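Local atomic coordinates of predicted ATPase involved in replication control, Cdc46/Mcm family (Methanopyrus kandleri AV19, PDB entry 3F8T), a protein that is a homolog of the archaeal MCM replicative helicase, a family generally associated with ATP and single-stranded DNA binding. Residues 229-234 against 339-344; 293-298 against 302-307; 225-230 against 456-461. The protein carries 2 engineered substitutions. All coordinates share one frame; numbering follows the deposited sequence.

In the fold
The three contacts follow one path through the AAA+ P-loop domain and out to its lid. Interaction 1 and interaction 2 have centres about 10 Å apart and meet on neighbouring strands of the parallel sheet, where A341 N is 2.8 Å from G302 O and L343 O is 2.8 Å from V306 N. Interaction 3 shares L229 and F230 with interaction 1, its centre about 9 Å away, and Q228 NE2 makes a weak hydrogen bond to V342 O. Interactions 2 and 3 lie about 19 Å apart, bridged by I303, which packs on L229 and Q228. D307, ending 302-307, lies where the Walker B aspartate of AAA+ proteins would be expected.

Interaction 1: 229-234 against 339-344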
# COMPACT_ATOMS: atom_id res chain seq x y z
N LEU A 229 -6.09 -11.09 -1.80
CA LEU A 229 -6.39 -9.76 -1.24
C LEU A 229 -6.09 -9.70 0.25
O LEU A 229 -5.47 -8.75 0.73
CB LEU A 229 -7.86 -9.36 -1.48
CG LEU A 229 -8.16 -8.94 -2.93
CD1 LEU A 229 -9.68 -8.93 -3.15
CD2 LEU A 229 -7.56 -7.58 -3.27
N PHE A 230 -6.47 -10.76 0.96
CA PHE A 230 -6.25 -10.86 2.40
C PHE A 230 -4.81 -11.22 2.80
O PHE A 230 -4.51 -11.41 3.99
CB PHE A 230 -7.28 -11.81 3.01
CG PHE A 230 -8.63 -11.16 3.20
CD1 PHE A 230 -9.57 -11.14 2.17
CD2 PHE A 230 -8.95 -10.54 4.41
CE1 PHE A 230 -10.80 -10.52 2.34
CE2 PHE A 230 -10.19 -9.92 4.59
CZ PHE A 230 -11.12 -9.92 3.55
N SER A 231 -3.92 -11.30 1.81
CA SER A 231 -2.50 -11.52 2.09
C SER A 231 -1.69 -10.23 1.94
O SER A 231 -0.46 -10.24 2.08
CB SER A 231 -1.93 -12.59 1.16
OG SER A 231 -1.65 -12.03 -0.11
N CYS A 232 -2.36 -9.13 1.63
CA CYS A 232 -1.69 -7.85 1.40
C CYS A 232 -1.15 -7.21 2.69
O CYS A 232 -1.77 -6.31 3.24
CB CYS A 232 -2.64 -6.88 0.68
SG CYS A 232 -2.86 -7.26 -1.06
N VAL A 233 -0.02 -7.69 3.17
CA VAL A 233 0.56 -7.14 4.41
C VAL A 233 2.05 -6.90 4.21
O VAL A 233 2.65 -7.44 3.28
CB VAL A 233 0.30 -8.05 5.65
CG1 VAL A 233 -1.20 -8.36 5.84
CG2 VAL A 233 1.07 -9.32 5.56
N GLY A 234 2.65 -6.08 5.08
CA GLY A 234 4.07 -5.72 4.99
C GLY A 234 5.04 -6.88 5.19
O GLY A 234 6.05 -6.98 4.48
N ARG A 339 6.29 -4.14 -1.68
CA ARG A 339 5.70 -5.27 -0.96
C ARG A 339 4.32 -5.50 -1.52
O ARG A 339 3.32 -5.27 -0.85
CB ARG A 339 5.66 -4.98 0.56
CG ARG A 339 7.07 -4.87 1.16
CD ARG A 339 7.09 -4.12 2.52
NE ARG A 339 6.64 -2.73 2.40
CZ ARG A 339 6.62 -1.86 3.41
NH1 ARG A 339 7.04 -2.22 4.63
NH2 ARG A 339 6.19 -0.62 3.21
N CYS A 340 4.30 -5.94 -2.78
CA CYS A 340 3.05 -6.12 -3.51
C CYS A 340 2.70 -7.60 -3.68
O CYS A 340 3.58 -8.45 -3.69
CB CYS A 340 3.14 -5.43 -4.88
SG CYS A 340 4.58 -5.86 -5.87
N ALA A 341 1.41 -7.90 -3.77
CA ALA A 341 0.96 -9.25 -4.09
C ALA A 341 0.77 -9.23 -5.61
O ALA A 341 0.02 -8.41 -6.12
CB ALA A 341 -0.36 -9.55 -3.36
N VAL A 342 1.48 -10.11 -6.32
CA VAL A 342 1.46 -10.08 -7.77
C VAL A 342 0.29 -10.92 -8.31
O VAL A 342 0.23 -12.14 -8.10
CB VAL A 342 2.79 -10.55 -8.37
CG1 VAL A 342 2.69 -10.69 -9.90
CG2 VAL A 342 3.93 -9.57 -7.98
N LEU A 343 -0.61 -10.23 -8.99
CA LEU A 343 -1.72 -10.86 -9.71
C LEU A 343 -1.44 -10.72 -11.20
O LEU A 343 -1.68 -9.69 -11.79
CB LEU A 343 -3.06 -10.22 -9.36
CG LEU A 343 -4.26 -10.75 -10.20
CD1 LEU A 343 -4.42 -12.26 -10.08
CD2 LEU A 343 -5.50 -10.05 -9.77
N ALA A 344 -0.92 -11.79 -11.78
CA ALA A 344 -0.51 -11.77 -13.17
C ALA A 344 -1.53 -12.52 -14.03
O ALA A 344 -2.32 -13.31 -13.50
CB ALA A 344 0.83 -12.40 -13.31
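C232 and A341 bring the loop after helix 219-229 onto the start of strand 341-346, a central strand of the parallel AAA+ sheet. The apolar part of the contact is small: C232 SG stands 4.1 Å from A341 CB, and S231 OG lies 4.3 Å from the same methyl. A341 points its CB toward the loop, and that methyl meets both residues, while I303 of the adjoining strand also packs against C232 and A341. With SG beside its backbone N (chi1 -75°), the cysteine lays its sulfur alongside the methyl.

No hydrogen bond crosses between the two segments; the loop is held by its own turns and neighbours. A type I turn from L229 to C232 is closed by C232 N to L229 O at 3.3 Å, and C232 then centres an inverse gamma turn. The buried S231 hydroxyl is held by Q228 O and L240 N.

At the far end, R339 follows strands 328-331 and 334-337, which by position probably form the pre-sensor 1 hairpin of MCM proteins. A bend at chi3 (-63°) turns the guanidinium off to a salt bridge with D300 through NE. R339 CD lies 3.6 Å from G234 O, which R239 NH1 also binds.

Interaction 2: 293-298 against 302-307; sequences AGAAVL and GILAVD
L304 spreads its two methyls against the first turn of helix 295-298, overlapping A295 with one branch and A296 with the other. CD1 does most of the touching: it is 3.8 Å from A295 CB and 3.9 Å from A295 O, and it also comes within 4.1 Å of A296 N, so one methyl meets both the side chain and the peptide of the helix start. CD2 reaches the neighbouring alanine, lying 4.2 Å from A296 CB. The isobutyl group gets there because CG sits opposite the backbone N (chi1 176°), carrying the branch point out from the strand toward the helix. Small alanines let the helix backbone come this near, and the CA atoms of A296 and L304 are 6.3 Å apart.

Helix 295-298 follows directly on the hairpin 281-285/289-293, while the short helix 276-279 leads into that hairpin, a topology consistent with the helix-2 insert of MCM proteins. G294, A295 and A296 are joined by backbone hydrogen bonds to T280, D278 and L279, tying the two sides of the insertion together at its base. G294 is the N-cap residue, and its carbonyl accepts L298 N at 3.0 Å to close the turn. L304 also touches A299 and C340, whereas A295 rests on V267 and V269 of strand 266-270. Farther along strand 303-307, D307 sits where a Walker B aspartate would be expected; its OD2 is hydrogen-bonded to S252 OG and Y268 OH.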
# COMPACT_ATOMS: atom_id res chain seq x y z
N ALA A 293 9.19 6.44 -8.86
CA ALA A 293 8.67 5.11 -8.59
C ALA A 293 8.02 4.55 -9.84
O ALA A 293 7.22 5.23 -10.48
CB ALA A 293 7.66 5.17 -7.48
N GLY A 294 8.34 3.30 -10.14
CA GLY A 294 7.61 2.49 -11.12
C GLY A 294 6.49 1.71 -10.44
O GLY A 294 6.27 1.84 -9.24
N ALA A 295 5.81 0.89 -11.23
CA ALA A 295 4.58 0.23 -10.79
C ALA A 295 4.69 -0.59 -9.51
O ALA A 295 3.81 -0.51 -8.68
CB ALA A 295 4.00 -0.64 -11.92
N ALA A 296 5.74 -1.40 -9.39
CA ALA A 296 5.85 -2.32 -8.24
C ALA A 296 5.99 -1.54 -6.93
O ALA A 296 5.43 -1.92 -5.89
CB ALA A 296 7.01 -3.27 -8.43
N VAL A 297 6.75 -0.45 -6.99
CA VAL A 297 6.92 0.49 -5.87
C VAL A 297 5.61 1.21 -5.55
O VAL A 297 5.23 1.34 -4.38
CB VAL A 297 8.09 1.48 -6.18
CG1 VAL A 297 8.26 2.51 -5.06
CG2 VAL A 297 9.39 0.69 -6.35
N LEU A 298 4.89 1.68 -6.56
CA LEU A 298 3.60 2.34 -6.31
C LEU A 298 2.54 1.37 -5.78
O LEU A 298 1.55 1.79 -5.17
CB LEU A 298 3.10 3.08 -7.56
CG LEU A 298 3.97 4.27 -8.02
CD1 LEU A 298 3.43 4.81 -9.34
CD2 LEU A 298 3.98 5.36 -6.95
N GLY A 302 -0.10 -3.43 -1.62
CA GLY A 302 -1.34 -3.78 -2.31
C GLY A 302 -1.12 -4.78 -3.43
O GLY A 302 -0.21 -5.63 -3.36
N ILE A 303 -1.95 -4.67 -4.47
CA ILE A 303 -1.91 -5.63 -5.57
C ILE A 303 -1.18 -5.01 -6.75
O ILE A 303 -1.52 -3.91 -7.18
CB ILE A 303 -3.34 -6.03 -6.03
CG1 ILE A 303 -4.12 -6.70 -4.87
CG2 ILE A 303 -3.29 -6.89 -7.31
CD1 ILE A 303 -3.75 -8.17 -4.63
N LEU A 304 -0.20 -5.73 -7.28
CA LEU A 304 0.35 -5.38 -8.58
C LEU A 304 -0.27 -6.29 -9.65
O LEU A 304 0.04 -7.48 -9.73
CB LEU A 304 1.88 -5.46 -8.60
CG LEU A 304 2.51 -5.21 -9.97
CD1 LEU A 304 2.45 -3.74 -10.35
CD2 LEU A 304 3.95 -5.73 -9.98
N ALA A 305 -1.16 -5.71 -10.47
CA ALA A 305 -1.81 -6.49 -11.52
C ALA A 305 -0.96 -6.43 -12.78
O ALA A 305 -0.78 -5.36 -13.38
CB ALA A 305 -3.23 -5.97 -11.79
N VAL A 306 -0.41 -7.58 -13.17
CA VAL A 306 0.55 -7.64 -14.28
C VAL A 306 -0.10 -8.41 -15.41
O VAL A 306 -0.08 -9.64 -15.42
CB VAL A 306 1.88 -8.32 -13.87
CG1 VAL A 306 2.85 -8.32 -15.06
CG2 VAL A 306 2.52 -7.58 -12.69
N ASP A 307 -0.70 -7.68 -16.35
CA ASP A 307 -1.48 -8.29 -17.43
C ASP A 307 -0.56 -8.63 -18.59
O ASP A 307 0.47 -7.97 -18.79
CB ASP A 307 -2.59 -7.34 -17.89
CG ASP A 307 -3.80 -8.07 -18.51
OD1 ASP A 307 -3.80 -9.30 -18.65
OD2 ASP A 307 -4.78 -7.36 -18.83

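Interaction 3: 225-230 against 456-461; sequences LALQLF and ERLAKA
The ring of F230 meets A461 O obliquely, and the closer approach is made by the carbon before the ring, with F230 CB 3.5 Å from A461 O. At the ring edge, in its plane, lies A226 O, the carbonyl that also accepts F230 N at 3.3 Å. The ring itself leads away from helix 449-465 toward helix 396-409, where Y402, L403 and A406 pack on it, and F208 meets it edge-to-face.

The remaining contact is aliphatic. L227, one turn back on helix 219-229, faces the lid helix and meets L458 with the two side chains crossing at about a right angle. L458 CD2 is the branch that does this, 3.9 Å from L227 CB and equally near its CD1. L227 CD2 runs on over the lid backbone to A461 C. Between L227 and F230 sits the methyl of A461: its CB is 3.3 Å from L227 O and 4.1 Å from each of L227 CB and F230 CB, consistent with the close approach of the backbones, 5.0 Å between the CA atoms of F230 and A461.

Here the P-loop domain is joined to the AAA-lid domain. K460 NZ forms salt bridges with E456 OE2 in its own helix and with E238 OE2, and R457 NH1 with D372. With no hydrogen bond between the two segments themselves, their fit is an aliphatic, undirected one resting on shape and buried carbon, and the hydrogen bond from R464 NE, farther along helix 449-465, to F230 O adds a polar tie at its end.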
# COMPACT_ATOMS: atom_id res chain seq x y z
N LEU A 225 -8.13 -15.59 -5.53
CA LEU A 225 -8.01 -14.13 -5.58
C LEU A 225 -8.53 -13.44 -4.32
O LEU A 225 -7.96 -12.44 -3.90
CB LEU A 225 -8.72 -13.58 -6.82
CG LEU A 225 -8.28 -14.17 -8.17
CD1 LEU A 225 -8.86 -13.34 -9.30
CD2 LEU A 225 -6.80 -14.19 -8.30
N ALA A 226 -9.62 -13.96 -3.74
CA ALA A 226 -10.09 -13.45 -2.44
C ALA A 226 -8.99 -13.56 -1.37
O ALA A 226 -8.66 -12.58 -0.70
CB ALA A 226 -11.33 -14.20 -2.00
N LEU A 227 -8.40 -14.74 -1.24
CA LEU A 227 -7.37 -14.93 -0.22
C LEU A 227 -6.10 -14.12 -0.56
O LEU A 227 -5.42 -13.61 0.32
CB LEU A 227 -7.08 -16.43 -0.02
CG LEU A 227 -8.26 -17.23 0.58
CD1 LEU A 227 -8.01 -18.71 0.44
CD2 LEU A 227 -8.51 -16.87 2.05
N GLN A 228 -5.78 -13.98 -1.84
CA GLN A 228 -4.69 -13.07 -2.21
C GLN A 228 -4.89 -11.63 -1.66
O GLN A 228 -3.96 -11.05 -1.09
CB GLN A 228 -4.45 -13.05 -3.72
CG GLN A 228 -3.34 -12.06 -4.12
CD GLN A 228 -3.12 -12.02 -5.60
OE1 GLN A 228 -4.08 -11.91 -6.37
NE2 GLN A 228 -1.85 -12.11 -6.03
N LEU A 229 -6.09 -11.09 -1.80
CA LEU A 229 -6.39 -9.76 -1.24
C LEU A 229 -6.09 -9.70 0.25
O LEU A 229 -5.47 -8.75 0.73
CB LEU A 229 -7.86 -9.36 -1.48
CG LEU A 229 -8.16 -8.94 -2.93
CD1 LEU A 229 -9.68 -8.93 -3.15
CD2 LEU A 229 -7.56 -7.58 -3.27
N PHE A 230 -6.47 -10.76 0.96
CA PHE A 230 -6.25 -10.86 2.40
C PHE A 230 -4.81 -11.22 2.80
O PHE A 230 -4.51 -11.41 3.99
CB PHE A 230 -7.28 -11.81 3.01
CG PHE A 230 -8.63 -11.16 3.20
CD1 PHE A 230 -9.57 -11.14 2.17
CD2 PHE A 230 -8.95 -10.54 4.41
CE1 PHE A 230 -10.80 -10.52 2.34
CE2 PHE A 230 -10.19 -9.92 4.59
CZ PHE A 230 -11.12 -9.92 3.55
N GLU A 456 0.48 -22.41 3.96
CA GLU A 456 0.55 -21.60 5.18
C GLU A 456 0.10 -20.16 4.94
O GLU A 456 -0.66 -19.61 5.73
CB GLU A 456 1.96 -21.65 5.83
CG GLU A 456 2.12 -20.67 6.99
CD GLU A 456 2.94 -21.21 8.17
OE1 GLU A 456 3.41 -22.36 8.15
OE2 GLU A 456 3.12 -20.43 9.13
N ARG A 457 0.57 -19.55 3.85
CA ARG A 457 0.15 -18.20 3.47
C ARG A 457 -1.34 -18.09 3.23
O ARG A 457 -1.98 -17.13 3.69
CB ARG A 457 0.87 -17.74 2.20
CG ARG A 457 2.32 -17.40 2.42
CD ARG A 457 2.97 -16.98 1.09
NE ARG A 457 4.43 -17.09 1.21
CZ ARG A 457 5.20 -17.88 0.46
NH1 ARG A 457 4.70 -18.63 -0.51
NH2 ARG A 457 6.51 -17.89 0.68
N LEU A 458 -1.90 -19.06 2.50
CA LEU A 458 -3.33 -19.06 2.23
C LEU A 458 -4.15 -19.24 3.50
O LEU A 458 -5.24 -18.66 3.63
CB LEU A 458 -3.69 -20.15 1.22
CG LEU A 458 -3.28 -19.90 -0.24
CD1 LEU A 458 -3.14 -21.25 -0.97
CD2 LEU A 458 -4.36 -19.04 -0.91
N ALA A 459 -3.66 -20.08 4.41
CA ALA A 459 -4.35 -20.29 5.70
C ALA A 459 -4.35 -19.04 6.59
O ALA A 459 -5.35 -18.74 7.24
CB ALA A 459 -3.77 -21.49 6.44
N LYS A 460 -3.21 -18.34 6.63
CA LYS A 460 -3.11 -17.06 7.33
C LYS A 460 -4.10 -16.05 6.72
O LYS A 460 -4.80 -15.33 7.44
CB LYS A 460 -1.68 -16.53 7.28
CG LYS A 460 -0.66 -17.34 8.15
CD LYS A 460 0.76 -16.75 8.02
CE LYS A 460 1.75 -17.34 9.03
NZ LYS A 460 3.16 -16.96 8.65
N ALA A 461 -4.14 -15.98 5.38
CA ALA A 461 -5.09 -15.10 4.70
C ALA A 461 -6.53 -15.39 5.08
O ALA A 461 -7.32 -14.46 5.35
CB ALA A 461 -4.89 -15.16 3.18